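Local coordinates for muconolactone isomerase-like protein (Thermus thermophilus, PDB 1VDH) that catalyses the hydrogen peroxide-dependent oxidative decarboxylation of Fe-coproporphyrin III (coproheme) to heme b, the last step of coproporphyrin-dependent heme biosynthesis, at residues D20-D25 / R92-A97; D39-L44 / E241-F246; E53-E56 / S61-I64; G173-K178 / R218-S223; V200-F203 / Q209-K212. All coordinates share one frame; numbering follows the deposited sequence.

Contact 1 (D20-D25 / R92-A97); sequences DFRLLD and RLSRSA
R22 on strand 10-24 reaches S94 in the last turn of helix 83-95, joining sheet to helix in the dimeric alpha-beta barrel fold of the chlorite dismutase family. An arginine suits the place because the backbones are far apart and two different acceptors must be served by one flat cation. Its chain leaves the strand with CG beside the backbone N and bends at chi2 (-132°), which lays the guanidinium between D20, two residues back on the strand, and the helix. D20 is gripped side-on. R22 NE lies 2.8 Å from D20 OD1, in a salt bridge within the strand, and R22 NH2 lies 2.9 Å from D20 OD2, in the guanidinium plane and on the syn lone pair. NH2 is shared: with NH1 it also grips S94 end-on, R22 NH2 to S94 OG being 2.8 Å and R22 NH1 to the same S94 OG 3.1 Å, both close to the guanidinium plane. Two oxygens of D20 and one of S94, all at the edge of the group, would hold it against turning. L93 then comes over one face, its CG 4.1 Å above the R22 guanidinium plane and toward its rim, while L93 CD2 also meets D20 OD2. A leucine fits here because its other apolar partners, L44 and L47, lie on helix 34-56. S94 also packs on F26 of a neighbouring subunit. Farther along, L93 O accepts twice from S96, from its N and, at 2.7 Å from S96 OG to L93 O, on a lone pair in the carbonyl plane.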
# COMPACT_ATOMS: atom_id res chain seq x y z
N ASP A 20 -7.61 12.09 15.87
CA ASP A 20 -6.18 11.90 16.05
C ASP A 20 -5.95 10.53 16.68
O ASP A 20 -6.13 10.36 17.89
CB ASP A 20 -5.63 13.02 16.96
CG ASP A 20 -4.11 13.01 17.09
OD1 ASP A 20 -3.45 12.01 16.76
OD2 ASP A 20 -3.57 14.04 17.55
N PHE A 21 -5.60 9.56 15.84
CA PHE A 21 -5.34 8.19 16.28
C PHE A 21 -3.85 7.99 16.53
O PHE A 21 -3.02 8.29 15.66
CB PHE A 21 -5.79 7.18 15.22
CG PHE A 21 -7.27 7.11 15.03
CD1 PHE A 21 -8.05 6.30 15.85
CD2 PHE A 21 -7.89 7.82 14.01
CE1 PHE A 21 -9.42 6.19 15.66
CE2 PHE A 21 -9.26 7.72 13.80
CZ PHE A 21 -10.03 6.90 14.62
N ARG A 22 -3.52 7.41 17.68
CA ARG A 22 -2.13 7.16 18.02
C ARG A 22 -1.95 5.77 18.62
O ARG A 22 -2.90 5.18 19.15
CB ARG A 22 -1.62 8.21 19.02
CG ARG A 22 -1.93 9.63 18.59
CD ARG A 22 -0.73 10.53 18.69
NE ARG A 22 -1.09 11.90 18.32
CZ ARG A 22 -0.27 12.93 18.35
NH1 ARG A 22 0.99 12.78 18.73
NH2 ARG A 22 -0.72 14.14 18.02
N LEU A 23 -0.73 5.25 18.49
CA LEU A 23 -0.38 3.94 19.03
C LEU A 23 0.50 4.17 20.24
O LEU A 23 1.37 5.05 20.24
CB LEU A 23 0.39 3.12 17.99
CG LEU A 23 -0.43 2.49 16.86
CD1 LEU A 23 0.51 2.00 15.78
CD2 LEU A 23 -1.29 1.33 17.41
N LEU A 24 0.28 3.38 21.28
CA LEU A 24 1.07 3.50 22.50
C LEU A 24 2.28 2.57 22.48
O LEU A 24 2.17 1.40 22.11
CB LEU A 24 0.20 3.19 23.72
CG LEU A 24 0.90 3.15 25.09
CD1 LEU A 24 1.37 4.54 25.48
CD2 LEU A 24 -0.05 2.58 26.14
N ASP A 25 3.44 3.11 22.82
CA ASP A 25 4.64 2.29 22.89
C ASP A 25 4.58 1.69 24.30
O ASP A 25 5.11 2.26 25.25
CB ASP A 25 5.90 3.14 22.72
CG ASP A 25 7.18 2.31 22.63
OD1 ASP A 25 7.19 1.14 23.09
OD2 ASP A 25 8.18 2.82 22.10
N ARG A 92 -0.25 20.77 20.71
CA ARG A 92 -0.10 20.67 22.16
C ARG A 92 0.05 19.22 22.61
O ARG A 92 0.88 18.91 23.47
CB ARG A 92 -1.29 21.32 22.87
CG ARG A 92 -1.26 22.84 22.89
CD ARG A 92 -0.11 23.37 23.73
NE ARG A 92 -0.19 22.94 25.13
CZ ARG A 92 -1.02 23.47 26.03
NH1 ARG A 92 -1.85 24.45 25.69
NH2 ARG A 92 -1.02 23.02 27.28
N LEU A 93 -0.75 18.33 22.03
CA LEU A 93 -0.67 16.91 22.38
C LEU A 93 0.67 16.34 21.93
O LEU A 93 1.35 15.65 22.69
CB LEU A 93 -1.82 16.13 21.73
CG LEU A 93 -1.86 14.61 21.98
CD1 LEU A 93 -1.90 14.30 23.47
CD2 LEU A 93 -3.06 14.02 21.27
N SER A 94 1.06 16.67 20.70
CA SER A 94 2.32 16.18 20.15
C SER A 94 3.57 16.63 20.90
O SER A 94 4.56 15.90 20.93
CB SER A 94 2.43 16.53 18.66
OG SER A 94 1.62 15.67 17.88
N ARG A 95 3.53 17.80 21.52
CA ARG A 95 4.69 18.27 22.27
C ARG A 95 4.70 17.83 23.73
O ARG A 95 5.68 18.04 24.44
CB ARG A 95 4.87 19.79 22.15
CG ARG A 95 3.76 20.63 22.73
CD ARG A 95 4.17 22.10 22.79
NE ARG A 95 4.52 22.64 21.47
CZ ARG A 95 3.75 23.47 20.77
NH1 ARG A 95 2.57 23.86 21.24
NH2 ARG A 95 4.16 23.90 19.58
N SER A 96 3.61 17.20 24.17
CA SER A 96 3.53 16.73 25.56
C SER A 96 4.50 15.58 25.81
O SER A 96 4.88 14.86 24.88
CB SER A 96 2.10 16.27 25.88
OG SER A 96 1.80 15.03 25.24
N ALA A 97 4.92 15.41 27.06
CA ALA A 97 5.83 14.33 27.43
C ALA A 97 5.18 12.98 27.15
O ALA A 97 5.86 12.02 26.76
CB ALA A 97 6.21 14.45 28.90
O HOH W 1 4.19 13.77 18.91

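Contact 2 (D39-L44 / E241-F246); sequences DAWEEL and EALRAF
W41 of helix 34-56 lies against L243 and R244 of the C-terminal helix 240-246, and its indole reaches across to the other of two nearly antiparallel helices. The local axes run at 158° to each other and come no nearer than 12.1 Å, a gap that suits a large side chain. The tight part is apolar. R244 CA sits over one face of the indole, with R244 CB 3.6 Å from W41 CZ2 and R244 CD 3.6 Å from W41 NE1. L243 meets the six-membered ring, its CG 3.9 Å from W41 CZ3 and its CD2 at the ring edge in the ring plane. Deeper in, L44 and L243 reach toward each other tip to tip, CD2 to CD2 at 4.1 Å. An alanine in place of W41 would probably open a gap beside the aliphatic stem of R244 and the flank of L243. The solvent side is looser and polar. Here R244, whose chain bends at chi2 and chi3, turns its guanidinium nearly parallel to the indole (planes 7° apart) and forms a salt bridge with E241 on its own helix, R244 NH2 lying 2.9 Å from E241 OE1 on the syn lone pair. L249 touches both W41 and R244. With no hydrogen bond between the segments, the C-terminal helix is held to helix 34-56 here by shape and apolar burial, and the R244 charge is paired within its own helix.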
# COMPACT_ATOMS: atom_id res chain seq x y z
N ASP A 39 4.69 12.46 35.92
CA ASP A 39 4.88 13.80 35.37
C ASP A 39 4.15 13.95 34.03
O ASP A 39 3.51 14.96 33.77
CB ASP A 39 6.38 14.11 35.19
CG ASP A 39 7.11 14.28 36.52
OD1 ASP A 39 6.45 14.48 37.56
OD2 ASP A 39 8.36 14.23 36.52
N ALA A 40 4.26 12.92 33.19
CA ALA A 40 3.60 12.94 31.88
C ALA A 40 2.09 12.95 32.09
O ALA A 40 1.37 13.67 31.40
CB ALA A 40 4.02 11.73 31.06
N TRP A 41 1.63 12.17 33.06
CA TRP A 41 0.22 12.08 33.39
C TRP A 41 -0.34 13.42 33.85
O TRP A 41 -1.40 13.85 33.38
CB TRP A 41 0.01 11.02 34.48
CG TRP A 41 -1.40 10.93 34.99
CD1 TRP A 41 -1.80 11.02 36.29
CD2 TRP A 41 -2.59 10.73 34.22
NE1 TRP A 41 -3.17 10.89 36.38
CE2 TRP A 41 -3.67 10.71 35.11
CE3 TRP A 41 -2.84 10.57 32.85
CZ2 TRP A 41 -4.99 10.54 34.69
CZ3 TRP A 41 -4.15 10.40 32.42
CH2 TRP A 41 -5.21 10.39 33.35
N GLU A 42 0.36 14.08 34.77
CA GLU A 42 -0.08 15.37 35.29
C GLU A 42 -0.19 16.41 34.17
O GLU A 42 -1.17 17.16 34.11
CB GLU A 42 0.87 15.88 36.38
CG GLU A 42 0.83 15.06 37.67
CD GLU A 42 -0.55 15.01 38.31
OE1 GLU A 42 -0.92 13.94 38.85
OE2 GLU A 42 -1.27 16.03 38.28
N GLU A 43 0.80 16.43 33.29
CA GLU A 43 0.79 17.36 32.17
C GLU A 43 -0.36 17.05 31.21
O GLU A 43 -0.99 17.96 30.67
CB GLU A 43 2.12 17.30 31.42
CG GLU A 43 2.20 18.27 30.25
CD GLU A 43 3.45 18.09 29.42
OE1 GLU A 43 4.05 19.10 29.01
OE2 GLU A 43 3.84 16.93 29.16
N LEU A 44 -0.63 15.76 30.99
CA LEU A 44 -1.72 15.36 30.09
C LEU A 44 -3.06 15.82 30.65
O LEU A 44 -3.90 16.34 29.90
CB LEU A 44 -1.72 13.84 29.88
CG LEU A 44 -2.79 13.30 28.92
CD1 LEU A 44 -2.62 13.93 27.53
CD2 LEU A 44 -2.68 11.79 28.84
N GLU A 241 -10.47 8.56 35.12
CA GLU A 241 -10.05 7.37 35.85
C GLU A 241 -9.76 6.19 34.92
O GLU A 241 -8.82 5.43 35.16
CB GLU A 241 -11.10 6.96 36.89
CG GLU A 241 -11.15 7.87 38.11
CD GLU A 241 -9.82 7.93 38.85
OE1 GLU A 241 -9.23 9.03 38.93
OE2 GLU A 241 -9.37 6.88 39.36
N ALA A 242 -10.58 6.02 33.88
CA ALA A 242 -10.40 4.94 32.93
C ALA A 242 -9.07 5.10 32.18
O ALA A 242 -8.34 4.12 32.01
CB ALA A 242 -11.57 4.90 31.93
N LEU A 243 -8.76 6.32 31.76
CA LEU A 243 -7.50 6.58 31.05
C LEU A 243 -6.33 6.32 31.99
O LEU A 243 -5.31 5.73 31.59
CB LEU A 243 -7.45 8.02 30.52
CG LEU A 243 -6.17 8.43 29.77
CD1 LEU A 243 -5.88 7.46 28.63
CD2 LEU A 243 -6.32 9.85 29.24
N ARG A 244 -6.48 6.74 33.24
CA ARG A 244 -5.44 6.53 34.25
C ARG A 244 -5.18 5.04 34.44
O ARG A 244 -4.02 4.61 34.44
CB ARG A 244 -5.84 7.17 35.58
CG ARG A 244 -4.87 6.83 36.71
CD ARG A 244 -4.75 7.93 37.76
NE ARG A 244 -5.91 8.04 38.63
CZ ARG A 244 -5.84 8.23 39.95
NH1 ARG A 244 -4.66 8.32 40.56
NH2 ARG A 244 -6.95 8.35 40.66
N ALA A 245 -6.25 4.26 34.57
CA ALA A 245 -6.15 2.81 34.75
C ALA A 245 -5.49 2.13 33.55
O ALA A 245 -4.67 1.23 33.72
CB ALA A 245 -7.53 2.21 35.00
N PHE A 246 -5.86 2.57 32.36
CA PHE A 246 -5.31 2.04 31.11
C PHE A 246 -3.79 2.24 31.07
O PHE A 246 -3.05 1.36 30.62
CB PHE A 246 -5.97 2.74 29.91
CG PHE A 246 -5.34 2.40 28.59
CD1 PHE A 246 -5.50 1.14 28.04
CD2 PHE A 246 -4.58 3.34 27.90
CE1 PHE A 246 -4.92 0.81 26.81
CE2 PHE A 246 -4.00 3.03 26.68
CZ PHE A 246 -4.16 1.76 26.13

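Contact 3 (E53-E56 / S61-I64); sequences ELEE and SYGI
E55 and S61 stand where the long helix 34-56 ends and strand 61-67 begins, their CA atoms 4.8 Å apart across a four-residue link: this is the turn from helix into strand in the alpha-beta barrel of the chlorite dismutase family. The backbone passes from helical to fully extended geometry within this short distance, so a side chain from the last helical turn can reach the first strand residues. That side chain is E55. CG lies anti to the backbone N (chi1 -177°) and the chain stays extended, bringing the carboxylate to the start of the strand. OE2 does the gripping. S61 OG donates to E55 OE2 at 2.7 Å, on the anti side and somewhat out of the carboxylate plane, and Y62 N gives a longer bond of 3.2 Å to E55 OE2 from above that plane. A glutamate fits because it is long enough to reach the amide of Y62, the second residue of the strand, and a serine because it adds a hydroxyl beside that amide. K138 forms a salt bridge to the same OE2, so three donors converge on one oxygen and would probably stabilise its negative charge. The side chains of E55 and Y62 cross at about a right angle, yet the carboxylate and ring planes are only 28° apart, with Y62 CD2 3.9 Å from E55 OE2. K138 also makes a cation-pi contact with this ring and bonds Y62 O. From here strand 61-67 runs between strands 74-80 and 227-237, and Y62 and I64 pack back on V48 of helix 34-56.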
# COMPACT_ATOMS: atom_id res chain seq x y z
N GLU A 53 -12.70 22.64 29.73
CA GLU A 53 -13.16 24.01 29.99
C GLU A 53 -13.73 24.65 28.73
O GLU A 53 -14.74 25.35 28.77
CB GLU A 53 -12.01 24.86 30.54
CG GLU A 53 -11.51 24.38 31.91
CD GLU A 53 -10.28 25.12 32.41
OE1 GLU A 53 -9.96 24.98 33.61
OE2 GLU A 53 -9.62 25.83 31.61
N LEU A 54 -13.10 24.36 27.60
CA LEU A 54 -13.53 24.87 26.30
C LEU A 54 -14.91 24.27 25.95
O LEU A 54 -15.79 24.95 25.41
CB LEU A 54 -12.45 24.49 25.28
CG LEU A 54 -12.48 24.78 23.79
CD1 LEU A 54 -11.05 24.87 23.28
CD2 LEU A 54 -13.23 23.66 23.08
N GLU A 55 -15.10 23.00 26.29
CA GLU A 55 -16.36 22.31 26.04
C GLU A 55 -17.45 22.91 26.93
O GLU A 55 -18.57 23.15 26.49
CB GLU A 55 -16.20 20.82 26.30
CG GLU A 55 -17.44 19.99 25.99
CD GLU A 55 -17.20 18.52 26.22
OE1 GLU A 55 -17.16 18.09 27.39
OE2 GLU A 55 -17.03 17.78 25.23
N GLU A 56 -17.10 23.17 28.19
CA GLU A 56 -18.05 23.76 29.13
C GLU A 56 -18.46 25.16 28.67
O GLU A 56 -19.59 25.59 28.90
CB GLU A 56 -17.45 23.81 30.54
CG GLU A 56 -17.16 22.44 31.13
CD GLU A 56 -16.50 22.49 32.50
OE1 GLU A 56 -16.42 21.43 33.16
OE2 GLU A 56 -16.05 23.58 32.93
N SER A 61 -15.85 20.44 21.61
CA SER A 61 -16.13 19.21 22.33
C SER A 61 -14.98 18.23 22.09
O SER A 61 -14.19 18.41 21.16
CB SER A 61 -17.46 18.61 21.86
OG SER A 61 -17.88 17.54 22.69
N TYR A 62 -14.87 17.21 22.94
CA TYR A 62 -13.81 16.22 22.79
C TYR A 62 -14.17 14.86 23.40
O TYR A 62 -15.14 14.73 24.15
CB TYR A 62 -12.52 16.71 23.45
CG TYR A 62 -12.46 16.43 24.94
CD1 TYR A 62 -11.72 15.37 25.45
CD2 TYR A 62 -13.21 17.21 25.84
CE1 TYR A 62 -11.72 15.07 26.81
CE2 TYR A 62 -13.21 16.91 27.20
CZ TYR A 62 -12.47 15.85 27.68
OH TYR A 62 -12.46 15.55 29.02
N GLY A 63 -13.33 13.88 23.11
CA GLY A 63 -13.49 12.54 23.62
C GLY A 63 -12.20 11.78 23.44
O GLY A 63 -11.48 12.01 22.46
N ILE A 64 -11.85 10.94 24.41
CA ILE A 64 -10.64 10.13 24.32
C ILE A 64 -11.08 8.67 24.42
O ILE A 64 -11.83 8.31 25.32
CB ILE A 64 -9.62 10.47 25.42
CG1 ILE A 64 -9.14 11.92 25.25
CG2 ILE A 64 -8.42 9.51 25.36
CD1 ILE A 64 -8.13 12.39 26.29

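Contact 4 (G173-K178 / R218-S223); sequences GETGRK and RFDEVS
T175, near the end of helix 162-177, faces D220 just before helix 221-226, with 7.8 Å between T175 CA and D220 CA. The pair lies in the alpha-beta barrel fold of the chlorite dismutase family, beside H172, the predicted axial ligand of the coproheme iron. D220 holds the N-cap position, yet its side chain makes no capping bond. Instead its carboxylate crosses to the other helix, where D220 OD1 lies 2.7 Å from T175 OG1. The chi1 of T175 (-65°) sets the hydroxyl beside its own backbone N, from where it also bonds A171 O, a helical turn earlier. D220 OD2 lies 3.0 Å from the same T175 OG1, so the hydroxyl faces both carboxylate oxygens. A threonine suits the place because its hydroxyl meets D220 while the side chain packs on E216 and M217 of helix 207-217. D220 packs beside H172, about 4 Å away between side chains, consistent with a place in the shell around that ligand; S223, a turn into the second helix, is itself predicted to bind coproheme. K178, three residues on from T175 and salt-bridged to E216, folds back so that K178 NZ lies 3.2 Å from T175 O, on a lone pair in the carbonyl plane.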
# COMPACT_ATOMS: atom_id res chain seq x y z
N GLY A 173 -32.16 7.19 5.28
CA GLY A 173 -32.62 7.79 6.52
C GLY A 173 -33.68 6.95 7.21
O GLY A 173 -33.71 6.85 8.43
N GLU A 174 -34.54 6.34 6.40
CA GLU A 174 -35.61 5.48 6.92
C GLU A 174 -35.03 4.24 7.60
O GLU A 174 -35.41 3.90 8.72
CB GLU A 174 -36.53 5.04 5.78
CG GLU A 174 -37.40 6.15 5.21
CD GLU A 174 -38.19 5.73 3.98
OE1 GLU A 174 -38.86 6.60 3.38
OE2 GLU A 174 -38.15 4.53 3.61
N THR A 175 -34.09 3.58 6.91
CA THR A 175 -33.45 2.39 7.44
C THR A 175 -32.79 2.65 8.79
O THR A 175 -32.88 1.84 9.71
CB THR A 175 -32.39 1.84 6.45
OG1 THR A 175 -33.04 1.41 5.25
CG2 THR A 175 -31.63 0.66 7.06
N GLY A 176 -32.15 3.82 8.91
CA GLY A 176 -31.47 4.19 10.13
C GLY A 176 -32.35 4.73 11.25
O GLY A 176 -31.88 4.91 12.38
N ARG A 177 -33.63 4.98 10.96
CA ARG A 177 -34.55 5.51 11.96
C ARG A 177 -34.79 4.53 13.10
O ARG A 177 -34.92 4.94 14.26
CB ARG A 177 -35.87 5.93 11.31
CG ARG A 177 -36.95 6.41 12.29
CD ARG A 177 -37.96 7.35 11.63
NE ARG A 177 -38.59 6.78 10.44
CZ ARG A 177 -38.29 7.13 9.19
NH1 ARG A 177 -37.36 8.06 8.96
NH2 ARG A 177 -38.91 6.56 8.16
N LYS A 178 -34.81 3.23 12.80
CA LYS A 178 -35.04 2.23 13.84
C LYS A 178 -33.85 2.14 14.79
O LYS A 178 -33.96 1.56 15.87
CB LYS A 178 -35.33 0.85 13.23
CG LYS A 178 -34.13 0.17 12.58
CD LYS A 178 -34.45 -1.27 12.16
CE LYS A 178 -35.41 -1.31 10.98
NZ LYS A 178 -34.82 -0.67 9.77
N ARG A 218 -26.04 -1.48 4.33
CA ARG A 218 -25.37 -1.87 3.10
C ARG A 218 -26.34 -2.45 2.07
O ARG A 218 -26.03 -2.50 0.88
CB ARG A 218 -24.21 -2.83 3.38
CG ARG A 218 -23.14 -2.84 2.28
CD ARG A 218 -21.75 -3.12 2.84
NE ARG A 218 -21.32 -2.07 3.76
CZ ARG A 218 -20.14 -2.02 4.36
NH1 ARG A 218 -19.23 -2.97 4.13
NH2 ARG A 218 -19.86 -1.04 5.20
N PHE A 219 -27.54 -2.83 2.52
CA PHE A 219 -28.56 -3.36 1.62
C PHE A 219 -29.41 -2.25 0.98
O PHE A 219 -30.19 -2.52 0.06
CB PHE A 219 -29.43 -4.40 2.32
CG PHE A 219 -28.69 -5.66 2.68
CD1 PHE A 219 -28.10 -5.79 3.94
CD2 PHE A 219 -28.54 -6.69 1.76
CE1 PHE A 219 -27.37 -6.94 4.27
CE2 PHE A 219 -27.82 -7.84 2.08
CZ PHE A 219 -27.23 -7.97 3.34
N ASP A 220 -29.28 -1.02 1.46
CA ASP A 220 -30.00 0.12 0.88
C ASP A 220 -29.26 0.40 -0.43
O ASP A 220 -28.03 0.32 -0.46
CB ASP A 220 -29.92 1.36 1.77
CG ASP A 220 -30.66 1.20 3.09
OD1 ASP A 220 -31.62 0.41 3.16
OD2 ASP A 220 -30.27 1.88 4.08
N GLU A 221 -29.99 0.73 -1.49
CA GLU A 221 -29.34 0.98 -2.78
C GLU A 221 -28.23 2.03 -2.72
O GLU A 221 -27.18 1.86 -3.35
CB GLU A 221 -30.37 1.36 -3.86
CG GLU A 221 -29.75 1.48 -5.26
CD GLU A 221 -30.77 1.62 -6.37
OE1 GLU A 221 -31.98 1.41 -6.13
OE2 GLU A 221 -30.36 1.93 -7.51
N VAL A 222 -28.45 3.09 -1.95
CA VAL A 222 -27.45 4.15 -1.82
C VAL A 222 -26.10 3.61 -1.36
O VAL A 222 -25.06 4.01 -1.89
CB VAL A 222 -27.94 5.29 -0.88
CG1 VAL A 222 -28.15 4.77 0.54
CG2 VAL A 222 -26.94 6.44 -0.90
N SER A 223 -26.11 2.67 -0.42
CA SER A 223 -24.87 2.09 0.08
C SER A 223 -24.38 0.95 -0.83
O SER A 223 -23.21 0.90 -1.19
CB SER A 223 -25.04 1.56 1.51
OG SER A 223 -25.48 2.59 2.39

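Contact 5 (V200-F203 / Q209-K212); sequences VDLF and QFKK
F210 and L202 make an apolar strand-to-helix contact: helix 207-217 packs, just after a tight connection, on the strand 198-204 that precedes it in the barrel sheet. The side chains run past each other in opposite directions. F210 leaves the helix with CG beside the backbone N (chi1 -60°), which turns the ring toward the strand, its CD2-CE2 side leading. There F210 CE2 is 3.7 Å from L202 CB and 3.5 Å from L202 O. At the ring edge, near its plane, stands F203 N, 3.9 Å from F210 CE2. A flat ring suits this place because it can slip in beside strand backbone that is already hydrogen-bonded within the sheet, L202 to C143 and F203 to M184. A valine at F210 would probably fall short of the strand, opening a gap beside L202 CB. L202 in turn lies about 4 Å, side chain to side chain, from Q185 and Y145, both predicted to bind coproheme. K211 pairs with E13 and E113, and K212 with E13, all of a neighbouring subunit. Since the contact itself has no polar bond, its hold rests on close packing and burial, and the ring probably backs L202 beside the predicted coproheme residues.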
# COMPACT_ATOMS: atom_id res chain seq x y z
N VAL A 200 -17.43 9.55 9.24
CA VAL A 200 -18.64 9.16 9.95
C VAL A 200 -18.33 8.68 11.37
O VAL A 200 -17.50 7.80 11.56
CB VAL A 200 -19.39 8.01 9.22
CG1 VAL A 200 -20.67 7.66 9.98
CG2 VAL A 200 -19.72 8.40 7.78
N ASP A 201 -19.01 9.28 12.34
CA ASP A 201 -18.86 8.91 13.75
C ASP A 201 -20.19 8.38 14.27
O ASP A 201 -21.21 9.06 14.18
CB ASP A 201 -18.47 10.11 14.61
CG ASP A 201 -17.05 10.53 14.40
OD1 ASP A 201 -16.14 9.85 14.93
OD2 ASP A 201 -16.84 11.54 13.70
N LEU A 202 -20.17 7.14 14.75
CA LEU A 202 -21.37 6.53 15.33
C LEU A 202 -21.08 6.37 16.82
O LEU A 202 -19.97 6.03 17.20
CB LEU A 202 -21.64 5.15 14.70
CG LEU A 202 -21.78 5.06 13.17
CD1 LEU A 202 -22.11 3.62 12.77
CD2 LEU A 202 -22.87 6.00 12.68
N PHE A 203 -22.08 6.65 17.65
CA PHE A 203 -21.93 6.54 19.10
C PHE A 203 -23.03 5.64 19.63
O PHE A 203 -24.20 5.79 19.26
CB PHE A 203 -22.02 7.92 19.75
CG PHE A 203 -20.99 8.90 19.26
CD1 PHE A 203 -19.67 8.83 19.70
CD2 PHE A 203 -21.34 9.90 18.36
CE1 PHE A 203 -18.72 9.75 19.25
CE2 PHE A 203 -20.40 10.82 17.91
CZ PHE A 203 -19.09 10.75 18.36
N GLN A 209 -24.35 -2.59 18.07
CA GLN A 209 -25.29 -1.73 17.35
C GLN A 209 -24.63 -1.17 16.09
O GLN A 209 -25.30 -0.99 15.07
CB GLN A 209 -25.81 -0.61 18.26
CG GLN A 209 -26.83 -1.09 19.30
CD GLN A 209 -28.16 -1.49 18.68
OE1 GLN A 209 -28.76 -0.72 17.93
NE2 GLN A 209 -28.62 -2.70 18.98
N PHE A 210 -23.32 -0.93 16.16
CA PHE A 210 -22.58 -0.44 14.99
C PHE A 210 -22.65 -1.51 13.90
O PHE A 210 -22.86 -1.21 12.72
CB PHE A 210 -21.10 -0.23 15.33
CG PHE A 210 -20.85 0.77 16.42
CD1 PHE A 210 -19.79 0.59 17.30
CD2 PHE A 210 -21.63 1.91 16.55
CE1 PHE A 210 -19.50 1.53 18.29
CE2 PHE A 210 -21.36 2.86 17.53
CZ PHE A 210 -20.29 2.67 18.41
N LYS A 211 -22.44 -2.77 14.31
CA LYS A 211 -22.46 -3.90 13.39
C LYS A 211 -23.82 -4.08 12.71
O LYS A 211 -23.90 -4.26 11.49
CB LYS A 211 -22.08 -5.19 14.12
CG LYS A 211 -22.01 -6.42 13.24
CD LYS A 211 -21.75 -7.67 14.06
CE LYS A 211 -21.67 -8.91 13.18
NZ LYS A 211 -22.96 -9.18 12.48
N LYS A 212 -24.89 -3.98 13.50
CA LYS A 212 -26.23 -4.15 12.96
C LYS A 212 -26.61 -3.03 11.98
O LYS A 212 -27.09 -3.31 10.88
CB LYS A 212 -27.27 -4.22 14.09
CG LYS A 212 -26.87 -5.13 15.25
CD LYS A 212 -27.92 -6.18 15.58
CE LYS A 212 -27.96 -7.27 14.52
NZ LYS A 212 -28.65 -8.51 14.99

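Contacts 1, 2 and 3 gather at one half of the chain and contacts 4 and 5 at the other, with the centres of contacts 2 and 4 about 40 Å apart. Helix 34-56 serves both contact 2 and contact 3, and E43 of contact 2 bonds the A97 amide of contact 1 (E43 OE2 to A97 N, 2.8 Å). Contacts 4 and 5 use successive helices and both touch the same neighbouring subunit; contact 1 touches another. Contacts 1 and 4 bury polar groups, contacts 2 and 5 are apolar, though contact 2 has a charged solvent rim, and contact 3, partly buried, is polar, a carboxylate holding a hydroxyl and an amide. Contacts 4 and 5 lie nearest the predicted coproheme site.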